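Local coordinates for fucolectin-related protein (Streptococcus pneumoniae, PDB 2WMF), which hydrolyses host blood-group carbohydrate antigens, probably in the course of fucose utilization, as the catalytic module of a family 98 glycoside hydrolase, at residues A[34-39]-A[322-327]; A[238-243]-A[288-293]; A[274-279]-A[465-470]; A[278-283]-A[314-319]. All blocks are in the same frame, centred on the assembly; numbering follows the deposited sequence.

Contact 1: A[34-39]-A[322-327]; sequences NNESPL and QNPAPS
A type I beta turn, Asn34 to Ser37, leads into the first strand (39-45) of the parallel (beta/alpha)8 barrel, and its middle residues Asn35 and Glu36 rest against Pro324 and Ala325 in the link between helices 307-322 and 328-334. The contact thus joins the start of the barrel to the segment that leaves its last long helix. Asn35 carries it. With CG set between the backbone N and the carbonyl carbon (chi1 67°), the amide is turned across the gap, and ND2 donates to Ala325 O at 2.9 Å. This bond is nearly straight, 163° at the hydrogen; the acceptor lies in the plane of the amide, and the donor arrives close to the line of the carbonyl. A water makes a second bridge beside it, giving a hydrogen to Asn35 O at 2.7 Å and accepting one from Ala325 N at 3.0 Å. The same Asn35 O meets the Pro324 CA hydrogen, with CA and O 3.3 Å apart. Further out, the extended Glu36 chain crosses the proline ring obliquely, CG to Pro324 CG at 3.8 Å, an apolar touch on the solvent side. The Ser327 side chain caps a backbone N of helix 328-334 while Glu330 takes Ser327 N, the pattern of a capping box, and Ser327 CB lies 3.8 Å from Asn35 ND2.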
loop_
_atom_site.group_PDB
_atom_site.type_symbol
_atom_site.label_atom_id
_atom_site.label_comp_id
_atom_site.label_asym_id
_atom_site.label_seq_id
_atom_site.Cartn_x
_atom_site.Cartn_y
_atom_site.Cartn_z
ATOM N N ASN A 34 -6.030 3.628 -13.432
ATOM C CA ASN A 34 -4.943 4.502 -13.808
ATOM C C ASN A 34 -4.793 5.528 -12.682
ATOM O O ASN A 34 -5.529 5.489 -11.693
ATOM C CB ASN A 34 -5.175 5.206 -15.164
ATOM C CG ASN A 34 -6.467 5.994 -15.201
ATOM O OD1 ASN A 34 -6.664 6.876 -14.380
ATOM N ND2 ASN A 34 -7.345 5.707 -16.203
ATOM N N ASN A 35 -3.829 6.440 -12.808
ATOM C CA ASN A 35 -3.616 7.442 -11.772
ATOM C C ASN A 35 -4.844 8.292 -11.436
ATOM O O ASN A 35 -5.007 8.705 -10.278
ATOM C CB ASN A 35 -2.392 8.309 -12.027
ATOM C CG ASN A 35 -2.551 9.216 -13.256
ATOM O OD1 ASN A 35 -3.197 8.840 -14.237
ATOM N ND2 ASN A 35 -1.882 10.344 -13.226
ATOM N N GLU A 36 -5.690 8.576 -12.439
ATOM C CA GLU A 36 -6.935 9.317 -12.225
ATOM C C GLU A 36 -8.106 8.462 -11.743
ATOM O O GLU A 36 -9.152 8.984 -11.388
ATOM C CB GLU A 36 -7.312 10.077 -13.503
ATOM C CG GLU A 36 -6.183 11.045 -13.884
ATOM C CD GLU A 36 -6.400 11.823 -15.184
ATOM O OE1 GLU A 36 -7.548 11.901 -15.618
ATOM O OE2 GLU A 36 -5.369 12.358 -15.743
ATOM N N SER A 37 -7.906 7.140 -11.691
ATOM C CA SER A 37 -8.949 6.182 -11.333
ATOM C C SER A 37 -8.299 4.963 -10.637
ATOM O O SER A 37 -8.181 3.887 -11.216
ATOM C CB SER A 37 -9.654 5.724 -12.600
ATOM O OG SER A 37 -10.730 4.862 -12.363
ATOM N N PRO A 38 -7.820 5.166 -9.405
ATOM C CA PRO A 38 -7.186 4.075 -8.671
ATOM C C PRO A 38 -8.214 3.044 -8.218
ATOM O O PRO A 38 -9.440 3.237 -8.372
ATOM C CB PRO A 38 -6.561 4.798 -7.480
ATOM C CG PRO A 38 -7.468 5.975 -7.230
ATOM C CD PRO A 38 -7.858 6.413 -8.628
ATOM N N LEU A 39 -7.717 1.922 -7.690
ATOM C CA LEU A 39 -8.564 0.817 -7.278
ATOM C C LEU A 39 -8.279 0.379 -5.836
ATOM O O LEU A 39 -7.118 0.161 -5.447
ATOM C CB LEU A 39 -8.398 -0.410 -8.231
ATOM C CG LEU A 39 -9.231 -1.648 -7.882
ATOM C CD1 LEU A 39 -10.723 -1.300 -8.071
ATOM C CD2 LEU A 39 -8.861 -2.886 -8.732
ATOM N N GLN A 322 -8.716 12.144 -5.239
ATOM C CA GLN A 322 -8.851 13.595 -5.448
ATOM C C GLN A 322 -7.622 14.211 -6.102
ATOM O O GLN A 322 -7.716 15.238 -6.784
ATOM C CB GLN A 322 -9.197 14.268 -4.122
ATOM C CG GLN A 322 -10.632 13.833 -3.670
ATOM C CD GLN A 322 -11.029 14.320 -2.277
ATOM O OE1 GLN A 322 -10.374 15.184 -1.697
ATOM N NE2 GLN A 322 -12.117 13.728 -1.721
ATOM N N ASN A 323 -6.475 13.575 -5.890
ATOM C CA ASN A 323 -5.193 14.038 -6.372
ATOM C C ASN A 323 -4.491 12.895 -7.081
ATOM O O ASN A 323 -3.840 12.066 -6.424
ATOM C CB ASN A 323 -4.349 14.489 -5.192
ATOM C CG ASN A 323 -5.023 15.540 -4.385
ATOM O OD1 ASN A 323 -4.936 16.716 -4.726
ATOM N ND2 ASN A 323 -5.773 15.137 -3.343
ATOM N N PRO A 324 -4.641 12.797 -8.423
ATOM C CA PRO A 324 -4.029 11.681 -9.134
ATOM C C PRO A 324 -2.557 11.469 -8.809
ATOM O O PRO A 324 -1.795 12.429 -8.715
ATOM C CB PRO A 324 -4.218 12.076 -10.603
ATOM C CG PRO A 324 -5.542 12.831 -10.575
ATOM C CD PRO A 324 -5.387 13.680 -9.339
ATOM N N ALA A 325 -2.181 10.197 -8.620
ATOM C CA ALA A 325 -0.779 9.835 -8.449
ATOM C C ALA A 325 0.094 10.308 -9.595
ATOM O O ALA A 325 -0.397 10.548 -10.695
ATOM C CB ALA A 325 -0.642 8.318 -8.336
ATOM N N PRO A 326 1.403 10.385 -9.365
ATOM C CA PRO A 326 2.275 10.669 -10.496
ATOM C C PRO A 326 2.049 9.699 -11.636
ATOM O O PRO A 326 1.994 8.497 -11.422
ATOM C CB PRO A 326 3.686 10.512 -9.932
ATOM C CG PRO A 326 3.521 10.648 -8.426
ATOM C CD PRO A 326 2.147 10.208 -8.100
ATOM N N SER A 327 1.897 10.224 -12.844
ATOM C CA SER A 327 1.774 9.405 -14.019
ATOM C C SER A 327 3.069 8.705 -14.417
ATOM O O SER A 327 4.140 9.049 -13.913
ATOM C CB SER A 327 1.329 10.324 -15.176
ATOM O OG SER A 327 2.378 11.218 -15.496
HETATM O O HOH W 1 -4.210 8.152 -7.744
#

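Contact 2: A[238-243]-A[288-293]; sequences WGSSTD and TVYNFE
Asn291 O is gripped from several sides: by Thr242 N at 2.9 Å, by a water that donates to it at 3.0 Å, and by the CA hydrogen of Ser241. The same water reaches Ser240 OG and Thr242 OG1, tying both hydroxyls to the neighbouring backbone. These strands, 237-243 and 289-293, are the seventh and eighth of the (beta/alpha)8 barrel, in parallel register with Gly239 facing Val289 and Asp243 facing Glu293. Trp238 O opens the ladder, taking Thr288 N in a bond of 2.9 Å and Val289 N in a weak one. On the face turned to helix 272-283, Thr242 and Phe292 lie side by side, Thr242 CB 3.7 Å from Phe292 CD1. On the other face Asn291 extends to Glu77 through ND2, while its OD1 folds back to Phe292 N. At the C-terminal ends Asp243 OD1 presses on Glu293 CB at 3.3 Å and also caps Trp245 N. Asp243 OD2 bonds to Thr214 and stands 4.3 Å from Glu293 OE1, with a water donating to both oxygens. Lys212 makes long, weak approaches to both carboxylates. Linked by water, the two lie at the C-terminal end of the strands, where active sites of (beta/alpha)8 barrels are found.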
loop_
_atom_site.group_PDB
_atom_site.type_symbol
_atom_site.label_atom_id
_atom_site.label_comp_id
_atom_site.label_asym_id
_atom_site.label_seq_id
_atom_site.Cartn_x
_atom_site.Cartn_y
_atom_site.Cartn_z
ATOM N N TRP A 238 0.724 -0.852 -11.127
ATOM C CA TRP A 238 1.288 -1.620 -10.014
ATOM C C TRP A 238 0.628 -1.213 -8.697
ATOM O O TRP A 238 -0.005 -0.150 -8.594
ATOM C CB TRP A 238 2.822 -1.489 -9.919
ATOM C CG TRP A 238 3.383 -0.195 -9.377
ATOM C CD1 TRP A 238 3.572 0.972 -10.055
ATOM C CD2 TRP A 238 3.937 0.015 -8.068
ATOM N NE1 TRP A 238 4.185 1.908 -9.242
ATOM C CE2 TRP A 238 4.376 1.349 -8.000
ATOM C CE3 TRP A 238 4.076 -0.793 -6.939
ATOM C CZ2 TRP A 238 4.989 1.882 -6.860
ATOM C CZ3 TRP A 238 4.649 -0.244 -5.811
ATOM C CH2 TRP A 238 5.111 1.077 -5.781
ATOM N N GLY A 239 0.880 -2.002 -7.659
ATOM C CA GLY A 239 0.421 -1.615 -6.343
ATOM C C GLY A 239 0.920 -2.523 -5.246
ATOM O O GLY A 239 2.052 -3.025 -5.331
ATOM N N SER A 240 0.079 -2.698 -4.224
ATOM C CA SER A 240 0.473 -3.366 -2.982
ATOM C C SER A 240 -0.647 -4.088 -2.308
ATOM O O SER A 240 -1.811 -3.670 -2.372
ATOM C CB SER A 240 0.973 -2.292 -1.983
ATOM O OG SER A 240 0.019 -1.210 -1.873
ATOM N N SER A 241 -0.272 -5.174 -1.610
ATOM C CA SER A 241 -1.067 -5.694 -0.504
ATOM C C SER A 241 -0.303 -5.303 0.754
ATOM O O SER A 241 0.780 -5.808 1.018
ATOM C CB SER A 241 -1.212 -7.210 -0.523
ATOM O OG SER A 241 -1.784 -7.665 0.691
ATOM N N THR A 242 -0.877 -4.391 1.508
ATOM C CA THR A 242 -0.290 -3.858 2.747
ATOM C C THR A 242 -0.754 -4.796 3.868
ATOM O O THR A 242 -1.954 -4.838 4.172
ATOM C CB THR A 242 -0.778 -2.410 3.028
ATOM O OG1 THR A 242 -0.253 -1.515 2.051
ATOM C CG2 THR A 242 -0.358 -1.942 4.406
ATOM N N ASP A 243 0.193 -5.533 4.473
ATOM C CA ASP A 243 -0.180 -6.646 5.360
ATOM C C ASP A 243 0.243 -6.390 6.802
ATOM O O ASP A 243 1.437 -6.402 7.107
ATOM C CB ASP A 243 0.397 -7.971 4.846
ATOM C CG ASP A 243 -0.060 -9.175 5.653
ATOM O OD1 ASP A 243 -0.926 -9.011 6.537
ATOM O OD2 ASP A 243 0.437 -10.281 5.323
ATOM N N THR A 288 -1.268 2.407 -8.174
ATOM C CA THR A 288 -2.689 2.694 -8.339
ATOM C C THR A 288 -3.650 1.644 -7.829
ATOM O O THR A 288 -4.865 1.803 -7.963
ATOM C CB THR A 288 -2.996 2.936 -9.845
ATOM O OG1 THR A 288 -2.478 1.841 -10.608
ATOM C CG2 THR A 288 -2.398 4.255 -10.343
ATOM N N VAL A 289 -3.125 0.560 -7.236
ATOM C CA VAL A 289 -3.955 -0.520 -6.742
ATOM C C VAL A 289 -3.549 -0.833 -5.293
ATOM O O VAL A 289 -2.396 -1.058 -5.035
ATOM C CB VAL A 289 -3.829 -1.801 -7.638
ATOM C CG1 VAL A 289 -4.586 -2.972 -6.985
ATOM C CG2 VAL A 289 -4.333 -1.494 -9.061
ATOM N N TYR A 290 -4.527 -0.854 -4.400
ATOM C CA TYR A 290 -4.317 -0.998 -2.944
ATOM C C TYR A 290 -5.183 -2.124 -2.394
ATOM O O TYR A 290 -6.418 -2.121 -2.581
ATOM C CB TYR A 290 -4.665 0.317 -2.237
ATOM C CG TYR A 290 -3.973 1.547 -2.785
ATOM C CD1 TYR A 290 -2.803 2.025 -2.209
ATOM C CD2 TYR A 290 -4.521 2.267 -3.843
ATOM C CE1 TYR A 290 -2.182 3.165 -2.697
ATOM C CE2 TYR A 290 -3.904 3.403 -4.355
ATOM C CZ TYR A 290 -2.729 3.858 -3.769
ATOM O OH TYR A 290 -2.108 4.992 -4.249
ATOM N N ASN A 291 -4.530 -3.072 -1.717
ATOM C CA ASN A 291 -5.154 -4.205 -1.087
ATOM C C ASN A 291 -4.558 -4.342 0.322
ATOM O O ASN A 291 -3.526 -3.756 0.578
ATOM C CB ASN A 291 -4.895 -5.479 -1.936
ATOM C CG ASN A 291 -5.895 -6.606 -1.705
ATOM O OD1 ASN A 291 -6.716 -6.608 -0.775
ATOM N ND2 ASN A 291 -5.827 -7.603 -2.618
ATOM N N PHE A 292 -5.209 -5.113 1.196
ATOM C CA PHE A 292 -4.882 -5.129 2.622
ATOM C C PHE A 292 -5.161 -6.466 3.285
ATOM O O PHE A 292 -6.133 -7.154 2.939
ATOM C CB PHE A 292 -5.682 -4.059 3.387
ATOM C CG PHE A 292 -5.442 -2.696 2.847
ATOM C CD1 PHE A 292 -4.396 -1.914 3.326
ATOM C CD2 PHE A 292 -6.189 -2.235 1.764
ATOM C CE1 PHE A 292 -4.128 -0.668 2.782
ATOM C CE2 PHE A 292 -5.924 -0.979 1.185
ATOM C CZ PHE A 292 -4.865 -0.212 1.686
ATOM N N GLU A 293 -4.312 -6.785 4.252
ATOM C CA GLU A 293 -4.590 -7.794 5.277
ATOM C C GLU A 293 -4.041 -7.237 6.585
ATOM O O GLU A 293 -3.292 -6.287 6.567
ATOM C CB GLU A 293 -3.839 -9.103 4.954
ATOM C CG GLU A 293 -4.206 -9.777 3.670
ATOM C CD GLU A 293 -3.557 -11.173 3.479
ATOM O OE1 GLU A 293 -3.420 -11.928 4.483
ATOM O OE2 GLU A 293 -3.187 -11.501 2.323
HETATM O O HOH W 2 0.282 2.031 -11.315
HETATM O O HOH W 3 -2.126 -1.204 -0.093
HETATM O O HOH W 4 -3.238 -9.844 0.143
HETATM O O HOH W 5 -0.793 -12.595 4.923
#

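Contact 3: A[274-279]-A[465-470]; sequences MIAMEM and HTYAVV
Two rings meet helix 272-283 at a slant: Tyr467 receives Ala276 and Met277, and His465 receives Met274. The Ala276 methyl presses close to the phenol, CB to Tyr467 CE2 at 3.4 Å, and Met277 CG sits near the base of the same side chain, 3.9 Å from Tyr467 CB. At the imidazole, Met274 CB approaches His465 CD2 at 4.3 Å, while its sulfur lies 5.2 Å from the ring centroid, well off the normal. Rotation of that imidazole is fixed by outside partners, ND1 by Arg485 and NE2 by the carbonyl of Ala438. The helix belongs to the catalytic (beta/alpha)8 barrel; strand 467-472 belongs to one of the two antiparallel sheets of the C-terminal region, so the two parts of the module are packed together here. Tyr467 holds its ring between backbone N and carbonyl carbon (chi1 75°), which projects it at the helix. Met277 lies aslant to it, and its chi1 (-66°) and near-extended chi2 carry SD to 4.1 Å from His465 CA. No hydrogen bond passes between the two segments, but His465 O accepts one from Ser273 OG, the residue just before Met274. Tyr434 packs on both Met277 and Tyr467, and Phe316 covers Ala276 from the neighbouring barrel helix.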
loop_
_atom_site.group_PDB
_atom_site.type_symbol
_atom_site.label_atom_id
_atom_site.label_comp_id
_atom_site.label_asym_id
_atom_site.label_seq_id
_atom_site.Cartn_x
_atom_site.Cartn_y
_atom_site.Cartn_z
ATOM N N MET A 274 -0.018 4.365 10.024
ATOM C CA MET A 274 1.124 3.736 9.365
ATOM C C MET A 274 0.691 2.891 8.143
ATOM O O MET A 274 1.452 2.755 7.173
ATOM C CB MET A 274 1.954 2.891 10.331
ATOM C CG MET A 274 3.174 2.198 9.704
ATOM S SD MET A 274 4.133 1.328 10.999
ATOM C CE MET A 274 5.101 0.247 9.942
ATOM N N ILE A 275 -0.501 2.314 8.206
ATOM C CA ILE A 275 -1.096 1.645 7.035
ATOM C C ILE A 275 -1.160 2.660 5.840
ATOM O O ILE A 275 -0.743 2.374 4.694
ATOM C CB ILE A 275 -2.485 1.105 7.316
ATOM C CG1 ILE A 275 -2.457 0.015 8.393
ATOM C CG2 ILE A 275 -3.098 0.472 6.053
ATOM C CD1 ILE A 275 -3.833 -0.248 8.989
ATOM N N ALA A 276 -1.652 3.862 6.159
ATOM C CA ALA A 276 -1.677 4.974 5.184
ATOM C C ALA A 276 -0.292 5.388 4.681
ATOM O O ALA A 276 -0.121 5.715 3.478
ATOM C CB ALA A 276 -2.451 6.161 5.729
ATOM N N MET A 277 0.701 5.377 5.569
ATOM C CA MET A 277 2.071 5.675 5.134
ATOM C C MET A 277 2.610 4.629 4.122
ATOM O O MET A 277 3.278 4.980 3.126
ATOM C CB MET A 277 2.976 5.807 6.345
ATOM C CG MET A 277 2.597 7.036 7.201
ATOM S SD MET A 277 3.040 6.970 8.981
ATOM C CE MET A 277 4.667 6.441 8.833
ATOM N N GLU A 278 2.313 3.344 4.350
ATOM C CA GLU A 278 2.600 2.303 3.359
ATOM C C GLU A 278 1.886 2.600 1.997
ATOM O O GLU A 278 2.492 2.440 0.945
ATOM C CB GLU A 278 2.263 0.894 3.884
ATOM C CG GLU A 278 2.917 0.490 5.194
ATOM C CD GLU A 278 2.926 -1.003 5.387
ATOM O OE1 GLU A 278 3.129 -1.738 4.404
ATOM O OE2 GLU A 278 2.683 -1.475 6.526
ATOM N N MET A 279 0.626 3.044 2.056
ATOM C CA MET A 279 -0.072 3.426 0.830
ATOM C C MET A 279 0.630 4.625 0.167
ATOM O O MET A 279 0.756 4.676 -1.058
ATOM C CB MET A 279 -1.539 3.804 1.091
ATOM C CG MET A 279 -2.375 2.654 1.733
ATOM S SD MET A 279 -3.997 3.254 2.311
ATOM C CE MET A 279 -4.847 3.620 0.771
ATOM N N HIS A 465 4.027 7.915 13.650
ATOM C CA HIS A 465 2.738 7.551 13.031
ATOM C C HIS A 465 1.938 8.831 12.701
ATOM O O HIS A 465 0.715 8.929 12.921
ATOM C CB HIS A 465 1.968 6.549 13.886
ATOM C CG HIS A 465 2.862 5.476 14.410
ATOM N ND1 HIS A 465 2.972 5.187 15.756
ATOM C CD2 HIS A 465 3.740 4.675 13.767
ATOM C CE1 HIS A 465 3.868 4.224 15.907
ATOM N NE2 HIS A 465 4.367 3.909 14.721
ATOM N N THR A 466 2.685 9.801 12.172
ATOM C CA THR A 466 2.130 11.046 11.633
ATOM C C THR A 466 2.614 11.206 10.198
ATOM O O THR A 466 3.814 11.107 9.945
ATOM C CB THR A 466 2.566 12.316 12.452
ATOM O OG1 THR A 466 2.235 12.111 13.821
ATOM C CG2 THR A 466 1.810 13.565 11.953
ATOM N N TYR A 467 1.672 11.477 9.284
ATOM C CA TYR A 467 2.002 11.871 7.937
ATOM C C TYR A 467 1.370 13.242 7.625
ATOM O O TYR A 467 0.423 13.707 8.296
ATOM C CB TYR A 467 1.681 10.804 6.902
ATOM C CG TYR A 467 0.201 10.618 6.536
ATOM C CD1 TYR A 467 -0.435 11.476 5.637
ATOM C CD2 TYR A 467 -0.574 9.611 7.106
ATOM C CE1 TYR A 467 -1.786 11.291 5.273
ATOM C CE2 TYR A 467 -1.918 9.411 6.741
ATOM C CZ TYR A 467 -2.533 10.258 5.824
ATOM O OH TYR A 467 -3.863 10.046 5.448
ATOM N N ALA A 468 1.953 13.871 6.596
ATOM C CA ALA A 468 1.493 15.179 6.125
ATOM C C ALA A 468 1.660 15.268 4.631
ATOM O O ALA A 468 2.591 14.653 4.050
ATOM C CB ALA A 468 2.256 16.322 6.834
ATOM N N VAL A 469 0.765 16.050 4.005
ATOM C CA VAL A 469 0.903 16.401 2.609
ATOM C C VAL A 469 0.720 17.899 2.520
ATOM O O VAL A 469 -0.281 18.443 3.018
ATOM C CB VAL A 469 -0.125 15.699 1.683
ATOM C CG1 VAL A 469 0.209 15.994 0.177
ATOM C CG2 VAL A 469 -0.182 14.187 1.929
ATOM N N VAL A 470 1.666 18.553 1.875
ATOM C CA VAL A 470 1.570 20.007 1.693
ATOM C C VAL A 470 1.581 20.311 0.195
ATOM O O VAL A 470 2.573 20.028 -0.499
ATOM C CB VAL A 470 2.756 20.775 2.397
ATOM C CG1 VAL A 470 2.686 22.307 2.108
ATOM C CG2 VAL A 470 2.844 20.460 3.905
#

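Contact 4: A[278-283]-A[314-319]; sequences EMMNVY and IPFFRH
Phe316 points its ring edge at the face of Tyr283 in a T-shaped stack between two outer helices of the (beta/alpha)8 barrel, 272-283 and 307-322. The planes stand at 90° with centroids 5.7 Å apart. His319, one turn further along, brings its edge to the same face of Tyr283 in an offset edge-to-face pair, the planes at 62°, so the phenol receives two aromatic edges side by side. The axes of segments 278-283 and 314-319 run nearly parallel, 10.5 Å apart at closest approach, a spacing into which the Phe316 ring reaches. Its CG lies trans to its backbone N (chi1 -164°), which carries the ring across to the other helix. There its CZ meets Met280 CA at 3.6 Å, and Tyr283 CB lies in the ring plane at the edge, 3.8 Å from Phe316 CE2. Met280 crosses the ring at about a right angle, whereas Met279 slides past it in the opposite direction, CB to Phe316 CD2 at 3.7 Å. The polar ends of the cluster are held from outside: Tyr283 OH bonds to Asn323 O, and His319 NE2 pairs with Tyr432 OH, which helps set the turn of the imidazole. Beyond Phe316, the bent Met279 chain ends with CE 3.8 Å from Phe317 N.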
loop_
_atom_site.group_PDB
_atom_site.type_symbol
_atom_site.label_atom_id
_atom_site.label_comp_id
_atom_site.label_asym_id
_atom_site.label_seq_id
_atom_site.Cartn_x
_atom_site.Cartn_y
_atom_site.Cartn_z
ATOM N N GLU A 278 2.313 3.344 4.350
ATOM C CA GLU A 278 2.600 2.303 3.359
ATOM C C GLU A 278 1.886 2.600 1.997
ATOM O O GLU A 278 2.492 2.440 0.945
ATOM C CB GLU A 278 2.263 0.894 3.884
ATOM C CG GLU A 278 2.917 0.490 5.194
ATOM C CD GLU A 278 2.926 -1.003 5.387
ATOM O OE1 GLU A 278 3.129 -1.738 4.404
ATOM O OE2 GLU A 278 2.683 -1.475 6.526
ATOM N N MET A 279 0.626 3.044 2.056
ATOM C CA MET A 279 -0.072 3.426 0.830
ATOM C C MET A 279 0.630 4.625 0.167
ATOM O O MET A 279 0.756 4.676 -1.058
ATOM C CB MET A 279 -1.539 3.804 1.091
ATOM C CG MET A 279 -2.375 2.654 1.733
ATOM S SD MET A 279 -3.997 3.254 2.311
ATOM C CE MET A 279 -4.847 3.620 0.771
ATOM N N MET A 280 1.090 5.597 0.974
ATOM C CA MET A 280 1.835 6.726 0.415
ATOM C C MET A 280 3.090 6.318 -0.385
ATOM O O MET A 280 3.376 6.906 -1.388
ATOM C CB MET A 280 2.248 7.687 1.520
ATOM C CG MET A 280 2.848 8.986 1.008
ATOM S SD MET A 280 3.444 10.092 2.313
ATOM C CE MET A 280 1.885 10.703 2.939
ATOM N N ASN A 281 3.832 5.296 0.061
ATOM C CA ASN A 281 4.984 4.791 -0.667
ATOM C C ASN A 281 4.603 4.320 -2.064
ATOM O O ASN A 281 5.406 4.439 -3.001
ATOM C CB ASN A 281 5.597 3.604 0.098
ATOM C CG ASN A 281 6.396 4.023 1.330
ATOM O OD1 ASN A 281 6.526 5.213 1.663
ATOM N ND2 ASN A 281 6.895 3.012 2.049
ATOM N N VAL A 282 3.414 3.737 -2.150
ATOM C CA VAL A 282 2.887 3.195 -3.432
ATOM C C VAL A 282 2.421 4.375 -4.310
ATOM O O VAL A 282 2.902 4.544 -5.463
ATOM C CB VAL A 282 1.783 2.161 -3.172
ATOM C CG1 VAL A 282 1.048 1.817 -4.468
ATOM C CG2 VAL A 282 2.406 0.878 -2.492
ATOM N N TYR A 283 1.536 5.174 -3.744
ATOM C CA TYR A 283 0.975 6.380 -4.414
ATOM C C TYR A 283 2.076 7.255 -5.040
ATOM O O TYR A 283 2.048 7.580 -6.249
ATOM C CB TYR A 283 0.127 7.165 -3.411
ATOM C CG TYR A 283 -0.302 8.501 -3.922
ATOM C CD1 TYR A 283 -1.484 8.635 -4.633
ATOM C CD2 TYR A 283 0.419 9.649 -3.625
ATOM C CE1 TYR A 283 -1.900 9.885 -5.098
ATOM C CE2 TYR A 283 -0.003 10.913 -4.082
ATOM C CZ TYR A 283 -1.166 11.015 -4.819
ATOM O OH TYR A 283 -1.555 12.292 -5.297
ATOM N N ILE A 314 -9.321 4.622 4.233
ATOM C CA ILE A 314 -10.236 5.477 3.449
ATOM C C ILE A 314 -9.721 6.919 3.285
ATOM O O ILE A 314 -9.742 7.440 2.180
ATOM C CB ILE A 314 -11.703 5.388 3.990
ATOM C CG1 ILE A 314 -12.243 4.001 3.642
ATOM C CG2 ILE A 314 -12.572 6.549 3.435
ATOM C CD1 ILE A 314 -12.481 3.770 2.124
ATOM N N PRO A 315 -9.213 7.562 4.360
ATOM C CA PRO A 315 -8.756 8.943 4.141
ATOM C C PRO A 315 -7.625 9.046 3.117
ATOM O O PRO A 315 -7.625 9.966 2.282
ATOM C CB PRO A 315 -8.350 9.409 5.549
ATOM C CG PRO A 315 -9.252 8.614 6.440
ATOM C CD PRO A 315 -9.268 7.238 5.801
ATOM N N PHE A 316 -6.696 8.079 3.126
ATOM C CA PHE A 316 -5.596 8.155 2.179
ATOM C C PHE A 316 -6.079 7.790 0.778
ATOM O O PHE A 316 -5.689 8.442 -0.178
ATOM C CB PHE A 316 -4.346 7.391 2.560
ATOM C CG PHE A 316 -3.198 7.833 1.759
ATOM C CD1 PHE A 316 -2.487 8.975 2.117
ATOM C CD2 PHE A 316 -2.894 7.188 0.585
ATOM C CE1 PHE A 316 -1.481 9.478 1.278
ATOM C CE2 PHE A 316 -1.839 7.666 -0.254
ATOM C CZ PHE A 316 -1.148 8.807 0.109
ATOM N N PHE A 317 -6.963 6.816 0.663
ATOM C CA PHE A 317 -7.497 6.463 -0.651
ATOM C C PHE A 317 -8.287 7.644 -1.266
ATOM O O PHE A 317 -8.180 7.900 -2.499
ATOM C CB PHE A 317 -8.339 5.206 -0.614
ATOM C CG PHE A 317 -8.658 4.675 -1.993
ATOM C CD1 PHE A 317 -7.669 4.135 -2.799
ATOM C CD2 PHE A 317 -9.941 4.772 -2.489
ATOM C CE1 PHE A 317 -7.939 3.699 -4.055
ATOM C CE2 PHE A 317 -10.228 4.318 -3.776
ATOM C CZ PHE A 317 -9.222 3.795 -4.562
ATOM N N ARG A 318 -9.039 8.369 -0.427
ATOM C CA ARG A 318 -9.729 9.594 -0.869
ATOM C C ARG A 318 -8.707 10.612 -1.396
ATOM O O ARG A 318 -8.941 11.278 -2.423
ATOM C CB ARG A 318 -10.611 10.197 0.220
ATOM C CG ARG A 318 -11.895 9.449 0.456
ATOM C CD ARG A 318 -12.728 10.054 1.574
ATOM N NE ARG A 318 -14.093 9.562 1.501
ATOM C CZ ARG A 318 -14.867 9.345 2.537
ATOM N NH1 ARG A 318 -14.436 9.561 3.769
ATOM N NH2 ARG A 318 -16.082 8.899 2.345
ATOM N N HIS A 319 -7.576 10.771 -0.700
ATOM C CA HIS A 319 -6.500 11.619 -1.209
ATOM C C HIS A 319 -6.101 11.199 -2.623
ATOM O O HIS A 319 -5.928 12.062 -3.525
ATOM C CB HIS A 319 -5.262 11.621 -0.295
ATOM C CG HIS A 319 -4.171 12.503 -0.805
ATOM N ND1 HIS A 319 -4.189 13.878 -0.675
ATOM C CD2 HIS A 319 -3.028 12.199 -1.463
ATOM C CE1 HIS A 319 -3.083 14.372 -1.205
ATOM N NE2 HIS A 319 -2.392 13.387 -1.737
#

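Contacts 2, 3 and 4 are buried, while contact 1 is partly buried and reaches the surface. Contact 2 is barrel wall, held by backbone hydrogen bonds and waters; contacts 3 and 4 are apolar and aromatic packing without a hydrogen bond between their segments; contact 1 rests on one side-chain bond and a water bridge. Helix 272-283 is common to contacts 3 and 4, facing the C-terminal sheet in one and helix 307-322 in the other, and it lies over contact 2, with Phe292 CZ 3.6 Å from Met279 SD. Strand 39-45 joins contacts 1 and 2, where Leu39 pairs with Thr288 and Tyr290 and closes the barrel. Tyr283 links contact 4 to contact 1 through Asn323.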